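Local atomic coordinates of N2152 (Neocallimastix frontalis, PDB entry 5U22), a protein that probably hydrolyses rare arabinosyl substrates with polyspecific activity, as a family 39 glycoside hydrolase of a rumen anaerobic fungus. Residues N146-T151 / P183-Y188; I210-L215 / I242-Y247; V99-A104 / Y140-W145. One frame throughout, in Å; residues are numbered along the deposited sequence.

Contact 1 of 3, residues N146-T151 / P183-Y188; sequences NEPDVT and PSFSWY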
loop_
_atom_site.group_PDB
_atom_site.type_symbol
_atom_site.label_atom_id
_atom_site.label_comp_id
_atom_site.label_asym_id
_atom_site.label_seq_id
_atom_site.Cartn_x
_atom_site.Cartn_y
_atom_site.Cartn_z
ATOM N N ASN A 146 17.120 -1.905 0.838
ATOM C CA ASN A 146 16.183 -0.863 0.418
ATOM C C ASN A 146 16.806 -0.141 -0.760
ATOM O O ASN A 146 17.886 0.442 -0.619
ATOM C CB ASN A 146 15.894 0.126 1.554
ATOM C CG ASN A 146 14.909 1.227 1.154
ATOM O OD1 ASN A 146 13.937 0.985 0.442
ATOM N ND2 ASN A 146 15.159 2.445 1.635
ATOM N N GLU A 147 16.132 -0.191 -1.906
ATOM C CA GLU A 147 16.549 0.519 -3.111
ATOM C C GLU A 147 18.025 0.279 -3.454
ATOM O O GLU A 147 18.810 1.233 -3.537
ATOM C CB GLU A 147 16.249 2.005 -2.988
ATOM C CG GLU A 147 14.760 2.237 -2.697
ATOM C CD GLU A 147 14.279 3.647 -2.975
ATOM O OE1 GLU A 147 15.101 4.597 -2.940
ATOM O OE2 GLU A 147 13.058 3.800 -3.232
ATOM N N PRO A 148 18.415 -0.970 -3.684
ATOM C CA PRO A 148 19.806 -1.226 -4.078
ATOM C C PRO A 148 20.177 -0.534 -5.371
ATOM O O PRO A 148 21.357 -0.207 -5.572
ATOM C CB PRO A 148 19.845 -2.752 -4.214
ATOM C CG PRO A 148 18.410 -3.122 -4.575
ATOM C CD PRO A 148 17.587 -2.189 -3.739
ATOM N N ASP A 149 19.191 -0.285 -6.248
ATOM C CA ASP A 149 19.432 0.426 -7.496
ATOM C C ASP A 149 19.764 1.892 -7.266
ATOM O O ASP A 149 20.177 2.574 -8.211
ATOM C CB ASP A 149 18.231 0.276 -8.463
ATOM C CG ASP A 149 16.862 0.417 -7.786
ATOM O OD1 ASP A 149 16.781 0.512 -6.547
ATOM O OD2 ASP A 149 15.849 0.413 -8.529
ATOM N N VAL A 150 19.618 2.372 -6.033
ATOM C CA VAL A 150 20.018 3.713 -5.647
ATOM C C VAL A 150 21.194 3.688 -4.677
ATOM O O VAL A 150 22.085 4.536 -4.760
ATOM C CB VAL A 150 18.822 4.478 -5.036
ATOM C CG1 VAL A 150 19.255 5.838 -4.488
ATOM C CG2 VAL A 150 17.735 4.663 -6.063
ATOM N N THR A 151 21.239 2.699 -3.773
ATOM C CA THR A 151 22.121 2.780 -2.613
ATOM C C THR A 151 23.247 1.760 -2.568
ATOM O O THR A 151 24.175 1.948 -1.780
ATOM C CB THR A 151 21.319 2.638 -1.311
ATOM O OG1 THR A 151 20.646 1.366 -1.286
ATOM C CG2 THR A 151 20.325 3.760 -1.200
ATOM N N PRO A 183 13.591 -7.556 -3.794
ATOM C CA PRO A 183 14.835 -6.834 -3.511
ATOM C C PRO A 183 14.656 -5.344 -3.237
ATOM O O PRO A 183 15.661 -4.670 -3.057
ATOM C CB PRO A 183 15.633 -7.044 -4.792
ATOM C CG PRO A 183 14.584 -7.036 -5.855
ATOM C CD PRO A 183 13.340 -7.660 -5.243
ATOM N N SER A 184 13.414 -4.848 -3.230
ATOM C CA SER A 184 13.095 -3.481 -2.795
ATOM C C SER A 184 13.632 -2.409 -3.748
ATOM O O SER A 184 14.034 -1.328 -3.310
ATOM C CB SER A 184 13.596 -3.227 -1.369
ATOM O OG SER A 184 13.219 -4.298 -0.512
ATOM N N PHE A 185 13.601 -2.684 -5.053
ATOM C CA PHE A 185 14.045 -1.714 -6.047
ATOM C C PHE A 185 13.319 -0.384 -5.877
ATOM O O PHE A 185 12.124 -0.341 -5.562
ATOM C CB PHE A 185 13.756 -2.198 -7.468
ATOM C CG PHE A 185 14.483 -3.440 -7.884
ATOM C CD1 PHE A 185 15.829 -3.597 -7.657
ATOM C CD2 PHE A 185 13.802 -4.435 -8.582
ATOM C CE1 PHE A 185 16.485 -4.739 -8.088
ATOM C CE2 PHE A 185 14.452 -5.584 -9.007
ATOM C CZ PHE A 185 15.799 -5.730 -8.763
ATOM N N SER A 186 14.037 0.711 -6.152
ATOM C CA SER A 186 13.399 2.026 -6.132
ATOM C C SER A 186 12.365 2.169 -7.244
ATOM O O SER A 186 11.341 2.846 -7.069
ATOM C CB SER A 186 14.442 3.122 -6.259
ATOM O OG SER A 186 13.805 4.377 -6.236
ATOM N N TRP A 187 12.630 1.583 -8.403
ATOM C CA TRP A 187 11.660 1.576 -9.485
ATOM C C TRP A 187 11.739 0.243 -10.208
ATOM O O TRP A 187 12.776 -0.428 -10.206
ATOM C CB TRP A 187 11.877 2.738 -10.470
ATOM C CG TRP A 187 13.163 2.643 -11.240
ATOM C CD1 TRP A 187 13.357 2.043 -12.458
ATOM C CD2 TRP A 187 14.435 3.158 -10.841
ATOM N NE1 TRP A 187 14.679 2.150 -12.835
ATOM C CE2 TRP A 187 15.359 2.837 -11.863
ATOM C CE3 TRP A 187 14.885 3.865 -9.719
ATOM C CZ2 TRP A 187 16.704 3.195 -11.791
ATOM C CZ3 TRP A 187 16.226 4.220 -9.648
ATOM C CH2 TRP A 187 17.120 3.884 -10.678
ATOM N N TYR A 188 10.626 -0.139 -10.821
ATOM C CA TYR A 188 10.574 -1.396 -11.550
ATOM C C TYR A 188 11.172 -1.224 -12.943
ATOM O O TYR A 188 10.883 -0.247 -13.643
ATOM C CB TYR A 188 9.132 -1.897 -11.652
ATOM C CG TYR A 188 9.060 -3.271 -12.268
ATOM C CD1 TYR A 188 9.060 -4.408 -11.470
ATOM C CD2 TYR A 188 9.030 -3.430 -13.647
ATOM C CE1 TYR A 188 9.016 -5.683 -12.042
ATOM C CE2 TYR A 188 8.988 -4.683 -14.227
ATOM C CZ TYR A 188 8.981 -5.806 -13.417
ATOM O OH TYR A 188 8.940 -7.048 -14.002
#
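Asp149 holds the chain at Ser186 with its carboxylate. Its OD1 takes the amide of Ser186 at 2.8 Å from Ser186 N, on the syn lone pair and nearly straight (173°), whereas OD2 receives only weak bonds from the amides of Ser186 and Trp187. A chi1 of 43° sets CG between the backbone N and the carbonyl carbon, which turns both oxygens to these amides. OD2 also lies over one face of the Trp187 indole, offset toward the rim. Backbone meets backbone directly from Glu147 N to Ser184 O, a bond short at 2.8 Å but bent, with the donor well above the carbonyl plane. Apolar contacts fill in around these bonds: Pro148 CG meets Phe185 CD1 at 4.0 Å, the two side chains crossing at about a right angle, and Val150 CG2 rests on Ser186 CB at 3.6 Å. The extended chain of Glu147 runs beside Ser186, its CD 3.3 Å from Ser186 CB.

A second shell steadies the first. Lys192 forms a salt bridge with Asp149 OD2, and His213 holds Glu147 OE2, while OE1 bonds a buffer molecule probably taken up from the crystallisation liquor. Glu147 also stands at the N-cap position of helix 148-151, where its carbonyl oxygen accepts the amides of Val150 and Thr151. The sequence Asn146-Glu147-Pro148 after a barrel strand is the Asn-Glu-Pro motif of clan GH-A TIM barrels, consistent with Glu147 being the general acid/base.

Contact 2 of 3, residues I210-L215 / I242-Y247; sequences IAWHEL and ITINEY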
loop_
_atom_site.group_PDB
_atom_site.type_symbol
_atom_site.label_atom_id
_atom_site.label_comp_id
_atom_site.label_asym_id
_atom_site.label_seq_id
_atom_site.Cartn_x
_atom_site.Cartn_y
_atom_site.Cartn_z
ATOM N N ILE A 210 8.008 -10.626 -2.950
ATOM C CA ILE A 210 8.726 -9.766 -3.886
ATOM C C ILE A 210 8.368 -8.318 -3.588
ATOM O O ILE A 210 7.210 -7.992 -3.311
ATOM C CB ILE A 210 8.394 -10.153 -5.341
ATOM C CG1 ILE A 210 9.404 -9.552 -6.325
ATOM C CG2 ILE A 210 6.969 -9.739 -5.719
ATOM C CD1 ILE A 210 10.766 -10.255 -6.283
ATOM N N ALA A 211 9.363 -7.435 -3.624
ATOM C CA ALA A 211 9.164 -6.056 -3.214
ATOM C C ALA A 211 9.811 -5.106 -4.207
ATOM O O ALA A 211 10.955 -5.314 -4.624
ATOM C CB ALA A 211 9.773 -5.799 -1.822
ATOM N N TRP A 212 9.080 -4.053 -4.563
ATOM C CA TRP A 212 9.674 -2.889 -5.204
ATOM C C TRP A 212 8.811 -1.680 -4.883
ATOM O O TRP A 212 7.760 -1.797 -4.245
ATOM C CB TRP A 212 9.824 -3.075 -6.718
ATOM C CG TRP A 212 8.569 -3.142 -7.544
ATOM C CD1 TRP A 212 7.904 -2.086 -8.130
ATOM C CD2 TRP A 212 7.864 -4.329 -7.940
ATOM N NE1 TRP A 212 6.822 -2.557 -8.845
ATOM C CE2 TRP A 212 6.776 -3.924 -8.747
ATOM C CE3 TRP A 212 8.047 -5.696 -7.683
ATOM C CZ2 TRP A 212 5.862 -4.840 -9.296
ATOM C CZ3 TRP A 212 7.153 -6.607 -8.238
ATOM C CH2 TRP A 212 6.071 -6.173 -9.038
ATOM N N HIS A 213 9.264 -0.517 -5.339
ATOM C CA HIS A 213 8.615 0.750 -5.042
ATOM C C HIS A 213 7.969 1.318 -6.295
ATOM O O HIS A 213 8.440 1.094 -7.413
ATOM C CB HIS A 213 9.624 1.735 -4.471
ATOM C CG HIS A 213 10.235 1.267 -3.191
ATOM N ND1 HIS A 213 11.358 1.846 -2.639
ATOM C CD2 HIS A 213 9.875 0.263 -2.354
ATOM C CE1 HIS A 213 11.660 1.217 -1.517
ATOM N NE2 HIS A 213 10.781 0.247 -1.324
ATOM N N GLU A 214 6.874 2.054 -6.099
ATOM C CA GLU A 214 6.169 2.732 -7.195
ATOM C C GLU A 214 6.034 4.200 -6.800
ATOM O O GLU A 214 4.984 4.659 -6.335
ATOM C CB GLU A 214 4.810 2.078 -7.496
ATOM C CG GLU A 214 4.902 0.648 -8.067
ATOM C CD GLU A 214 5.368 0.602 -9.525
ATOM O OE1 GLU A 214 5.830 1.641 -10.068
ATOM O OE2 GLU A 214 5.257 -0.492 -10.130
ATOM N N LEU A 215 7.118 4.943 -7.009
ATOM C CA LEU A 215 7.193 6.338 -6.609
ATOM C C LEU A 215 7.732 7.212 -7.739
ATOM O O LEU A 215 8.067 8.374 -7.501
ATOM C CB LEU A 215 8.054 6.474 -5.341
ATOM C CG LEU A 215 9.362 5.671 -5.289
ATOM C CD1 LEU A 215 10.446 6.231 -6.237
ATOM C CD2 LEU A 215 9.872 5.638 -3.851
ATOM N N ILE A 242 3.194 -10.037 -3.649
ATOM C CA ILE A 242 3.821 -8.775 -4.030
ATOM C C ILE A 242 3.597 -7.757 -2.923
ATOM O O ILE A 242 2.461 -7.563 -2.474
ATOM C CB ILE A 242 3.254 -8.244 -5.355
ATOM C CG1 ILE A 242 3.505 -9.236 -6.487
ATOM C CG2 ILE A 242 3.837 -6.866 -5.671
ATOM C CD1 ILE A 242 2.776 -8.869 -7.766
ATOM N N THR A 243 4.665 -7.078 -2.511
ATOM C CA THR A 243 4.541 -5.939 -1.614
ATOM C C THR A 243 5.146 -4.704 -2.275
ATOM O O THR A 243 6.339 -4.678 -2.594
ATOM C CB THR A 243 5.169 -6.230 -0.242
ATOM O OG1 THR A 243 4.965 -5.103 0.609
ATOM C CG2 THR A 243 6.661 -6.530 -0.303
ATOM N N ILE A 244 4.310 -3.694 -2.523
ATOM C CA ILE A 244 4.797 -2.429 -3.060
ATOM C C ILE A 244 4.972 -1.513 -1.864
ATOM O O ILE A 244 4.065 -0.750 -1.529
ATOM C CB ILE A 244 3.834 -1.833 -4.107
ATOM C CG1 ILE A 244 3.574 -2.850 -5.221
ATOM C CG2 ILE A 244 4.395 -0.537 -4.704
ATOM C CD1 ILE A 244 4.847 -3.377 -5.888
ATOM N N ASN A 245 6.120 -1.600 -1.186
ATOM C CA ASN A 245 6.172 -1.086 0.173
ATOM C C ASN A 245 6.643 0.356 0.249
ATOM O O ASN A 245 6.920 0.843 1.348
ATOM C CB ASN A 245 6.994 -2.013 1.095
ATOM C CG ASN A 245 8.411 -2.265 0.616
ATOM O OD1 ASN A 245 8.964 -1.504 -0.181
ATOM N ND2 ASN A 245 9.022 -3.329 1.132
ATOM N N GLU A 246 6.688 1.052 -0.890
ATOM C CA GLU A 246 6.623 2.514 -0.953
ATOM C C GLU A 246 5.862 2.883 -2.213
ATOM O O GLU A 246 6.229 2.422 -3.296
ATOM C CB GLU A 246 8.014 3.163 -0.986
ATOM C CG GLU A 246 8.853 2.920 0.292
ATOM C CD GLU A 246 10.152 3.692 0.273
ATOM O OE1 GLU A 246 10.157 4.778 -0.334
ATOM O OE2 GLU A 246 11.157 3.212 0.850
ATOM N N TYR A 247 4.817 3.707 -2.092
ATOM C CA TYR A 247 4.125 4.171 -3.292
ATOM C C TYR A 247 3.650 5.608 -3.139
ATOM O O TYR A 247 3.207 6.016 -2.063
ATOM C CB TYR A 247 2.923 3.276 -3.664
ATOM C CG TYR A 247 1.713 3.268 -2.736
ATOM C CD1 TYR A 247 1.545 2.261 -1.789
ATOM C CD2 TYR A 247 0.697 4.210 -2.870
ATOM C CE1 TYR A 247 0.428 2.226 -0.964
ATOM C CE2 TYR A 247 -0.414 4.189 -2.049
ATOM C CZ TYR A 247 -0.551 3.197 -1.107
ATOM O OH TYR A 247 -1.663 3.170 -0.301
#
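Ile210 and Ala211 pair with Ile242 and Thr243 as neighbouring parallel strands, and the backbone bonds are of uneven quality. Thr243 N reaches Ile210 O at 2.8 Å, almost straight, but the return bond from Trp212 N to Thr243 O is weak. Beyond it the register slips by one residue, and a separate bridge forms where Glu214 N bonds Glu246 O at 2.9 Å.

Contacts among Ile210, Ile242, Trp212 and Ile244 lie on the side toward helix 221-235. Ile210 CG2 meets Ile242 CG1 at 3.6 Å, the two side chains side by side and pointing the same way. The broad indole of Trp212 is laid over Ile244: Ile244 CD1 sits 3.6 Å from the centroid of the five-membered ring of Trp212, only 16° off its normal. That indole is fixed in rotation by Trp212 NE1, which donates to Glu214 OE2 at 2.9 Å; the carboxylate oxygen lies exactly in the ring plane but is itself met from above its own plane. His224 also bonds this oxygen.

Polar side chains gather at the C-terminal ends of the strands. Glu246 rises over one face of the His213 ring, CG lying 3.7 Å from the ring centroid, with its carboxylate stacked at 28° to the imidazole. At the ring edge, Asn245 OD1 is 2.8 Å from His213 NE2, a weak bond because it is strongly bent; Asn245 ND2 bonds Glu143 OE2. Arg68 pairs with Glu246 OE2, while OE1 bonds the buffer molecule.

The isoleucines thus face helix 221-235, whereas His213, Asn245 and Glu246 form a buried polar group near the buffer. His213 is bonded through ND1 to Glu147 and weakly through NE2 to Asn245. The position of Glu246 at this strand end is consistent with its being the nucleophile, as in clan GH-A relatives.

Contact 3 of 3, residues V99-A104 / Y140-W145; sequences VTIELA and YGNEIW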
loop_
_atom_site.group_PDB
_atom_site.type_symbol
_atom_site.label_atom_id
_atom_site.label_comp_id
_atom_site.label_asym_id
_atom_site.label_seq_id
_atom_site.Cartn_x
_atom_site.Cartn_y
_atom_site.Cartn_z
ATOM N N VAL A 99 3.851 -5.626 10.333
ATOM C CA VAL A 99 4.816 -4.576 10.020
ATOM C C VAL A 99 6.070 -5.193 9.409
ATOM O O VAL A 99 6.589 -6.204 9.902
ATOM C CB VAL A 99 5.150 -3.716 11.256
ATOM C CG1 VAL A 99 5.681 -4.572 12.421
ATOM C CG2 VAL A 99 6.125 -2.622 10.875
ATOM N N THR A 100 6.540 -4.586 8.325
ATOM C CA THR A 100 7.739 -5.022 7.618
ATOM C C THR A 100 8.980 -4.547 8.368
ATOM O O THR A 100 9.061 -3.381 8.769
ATOM C CB THR A 100 7.739 -4.440 6.203
ATOM O OG1 THR A 100 6.575 -4.884 5.490
ATOM C CG2 THR A 100 9.002 -4.831 5.436
ATOM N N ILE A 101 9.958 -5.440 8.534
ATOM C CA ILE A 101 11.249 -5.095 9.132
ATOM C C ILE A 101 12.218 -4.652 8.040
ATOM O O ILE A 101 12.717 -5.479 7.274
ATOM C CB ILE A 101 11.834 -6.281 9.901
ATOM C CG1 ILE A 101 10.892 -6.687 11.031
ATOM C CG2 ILE A 101 13.222 -5.920 10.430
ATOM C CD1 ILE A 101 11.159 -8.070 11.598
ATOM N N GLU A 102 12.553 -3.364 8.013
ATOM C CA GLU A 102 13.504 -2.830 7.024
ATOM C C GLU A 102 14.909 -2.885 7.621
ATOM O O GLU A 102 15.345 -1.980 8.332
ATOM C CB GLU A 102 13.124 -1.409 6.627
ATOM C CG GLU A 102 13.947 -0.847 5.444
ATOM C CD GLU A 102 13.819 0.671 5.301
ATOM O OE1 GLU A 102 13.371 1.324 6.266
ATOM O OE2 GLU A 102 14.173 1.206 4.228
ATOM N N LEU A 103 15.635 -3.966 7.330
ATOM C CA LEU A 103 16.947 -4.154 7.946
ATOM C C LEU A 103 17.948 -3.089 7.511
ATOM O O LEU A 103 18.865 -2.770 8.276
ATOM C CB LEU A 103 17.492 -5.547 7.605
ATOM C CG LEU A 103 16.732 -6.744 8.183
ATOM C CD1 LEU A 103 17.188 -8.053 7.530
ATOM C CD2 LEU A 103 16.951 -6.808 9.681
ATOM N N ALA A 104 17.803 -2.541 6.295
ATOM C CA ALA A 104 18.784 -1.575 5.797
ATOM C C ALA A 104 18.950 -0.402 6.750
ATOM O O ALA A 104 20.051 0.146 6.879
ATOM C CB ALA A 104 18.376 -1.061 4.412
ATOM N N TYR A 140 5.765 -8.869 9.252
ATOM C CA TYR A 140 5.468 -9.300 7.893
ATOM C C TYR A 140 6.623 -10.081 7.287
ATOM O O TYR A 140 6.402 -11.006 6.492
ATOM C CB TYR A 140 5.175 -8.063 7.054
ATOM C CG TYR A 140 4.617 -8.267 5.664
ATOM C CD1 TYR A 140 3.431 -8.961 5.450
ATOM C CD2 TYR A 140 5.253 -7.698 4.563
ATOM C CE1 TYR A 140 2.906 -9.092 4.161
ATOM C CE2 TYR A 140 4.736 -7.824 3.290
ATOM C CZ TYR A 140 3.575 -8.525 3.091
ATOM O OH TYR A 140 3.074 -8.623 1.811
ATOM N N GLY A 141 7.843 -9.707 7.636
ATOM C CA GLY A 141 9.019 -10.394 7.140
ATOM C C GLY A 141 10.248 -9.557 7.401
ATOM O O GLY A 141 10.165 -8.409 7.849
ATOM N N ASN A 142 11.400 -10.171 7.142
ATOM C CA ASN A 142 12.695 -9.494 7.177
ATOM C C ASN A 142 13.043 -8.998 5.778
ATOM O O ASN A 142 13.254 -9.803 4.866
ATOM C CB ASN A 142 13.805 -10.433 7.661
ATOM C CG ASN A 142 13.634 -10.871 9.102
ATOM O OD1 ASN A 142 13.797 -12.052 9.435
ATOM N ND2 ASN A 142 13.317 -9.929 9.961
ATOM N N GLU A 143 13.141 -7.685 5.618
ATOM C CA GLU A 143 13.473 -7.074 4.338
ATOM C C GLU A 143 14.966 -6.770 4.323
ATOM O O GLU A 143 15.455 -6.011 5.164
ATOM C CB GLU A 143 12.640 -5.809 4.129
ATOM C CG GLU A 143 12.809 -5.160 2.769
ATOM C CD GLU A 143 12.034 -3.858 2.649
ATOM O OE1 GLU A 143 11.543 -3.343 3.684
ATOM O OE2 GLU A 143 11.920 -3.350 1.514
ATOM N N ILE A 144 15.688 -7.371 3.374
ATOM C CA ILE A 144 17.147 -7.404 3.445
ATOM C C ILE A 144 17.755 -6.030 3.171
ATOM O O ILE A 144 18.735 -5.635 3.820
ATOM C CB ILE A 144 17.695 -8.488 2.490
ATOM C CG1 ILE A 144 17.467 -9.873 3.100
ATOM C CG2 ILE A 144 19.194 -8.263 2.177
ATOM C CD1 ILE A 144 17.978 -11.040 2.247
ATOM N N TRP A 145 17.192 -5.275 2.229
ATOM C CA TRP A 145 17.804 -4.017 1.816
ATOM C C TRP A 145 16.710 -3.036 1.414
ATOM O O TRP A 145 15.518 -3.286 1.618
ATOM C CB TRP A 145 18.804 -4.260 0.680
ATOM C CG TRP A 145 19.822 -3.155 0.529
ATOM C CD1 TRP A 145 19.940 -2.278 -0.520
ATOM C CD2 TRP A 145 20.849 -2.809 1.459
ATOM N NE1 TRP A 145 20.986 -1.408 -0.297
ATOM C CE2 TRP A 145 21.570 -1.724 0.905
ATOM C CE3 TRP A 145 21.246 -3.318 2.701
ATOM C CZ2 TRP A 145 22.650 -1.132 1.560
ATOM C CZ3 TRP A 145 22.335 -2.735 3.349
ATOM C CH2 TRP A 145 23.024 -1.651 2.773
HETATM O O HOH W 1 15.692 -3.275 4.425
#
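Ile101 is bracketed by Gly141 and Glu143, and here the parallel strands are regularly bonded. Ile101 N reaches Gly141 O at 3.1 Å, and Ile101 O receives Glu143 N at 2.8 Å. Tyr140 N to Val99 O (2.9 Å) precedes them, and Leu103 N continues the alternation to Glu143 O at 3.0 Å. Side chains lock in alongside. Glu143 stretches out from the strand with CG anti to the backbone N (chi1 -175°), passing Thr100 so that OE1 lies 3.4 Å from Thr100 CG2. OE2 is bonded by both Ser184 and Asn245, leaving the carboxylate little freedom to turn. Glu102 runs beside it, Glu102 OE2 5.3 Å from Glu143 OE1, a like-charge proximity which Arg68, salt-bridged to Glu143 OE1 and in a long, weak ion pair with Glu102 OE2, may ease.

Beyond Leu103 the direct backbone bonding gives out. Strand 99-102 passes into a 3-10 turn, and a water takes over: it accepts from Ala104 N and donates to Glu143 O at 2.8 Å, with a weaker bond to Trp145 O. Only the bonding is looser, for Ala104 CB still packs 4.0 Å above the Trp145 ring plane. Ile144 O is buried here without a partner in the model.

Helix 117-134 links the strands, making a beta-alpha-beta unit of the TIM barrel; Glu102 and Glu143 point to the barrel interior, Glu102 close to the bound buffer molecule in the probable active site.

Overall arrangement
Followed from the N terminus, the three contacts close in series, none nested in or crossing another. Contact 3 comes first, bringing strand 139-143 back beside strand 98-102 after helix 117-134. The chain then runs straight from Trp145 into Asn146, where contact 1 begins; it closes across helix 160-174 by joining the loop after one strand to the end of the next, 180-185. Contact 2 follows, with helix 221-235 in its loop, and pairs strands 209-212 and 242-247. All three reach the same parallel sheet. Thr151 OG1 of contact 1 bonds Trp145 NE1 of contact 3, and a Ser184-Ala211 backbone bond joins contacts 1 and 2, while Glu143 links all three.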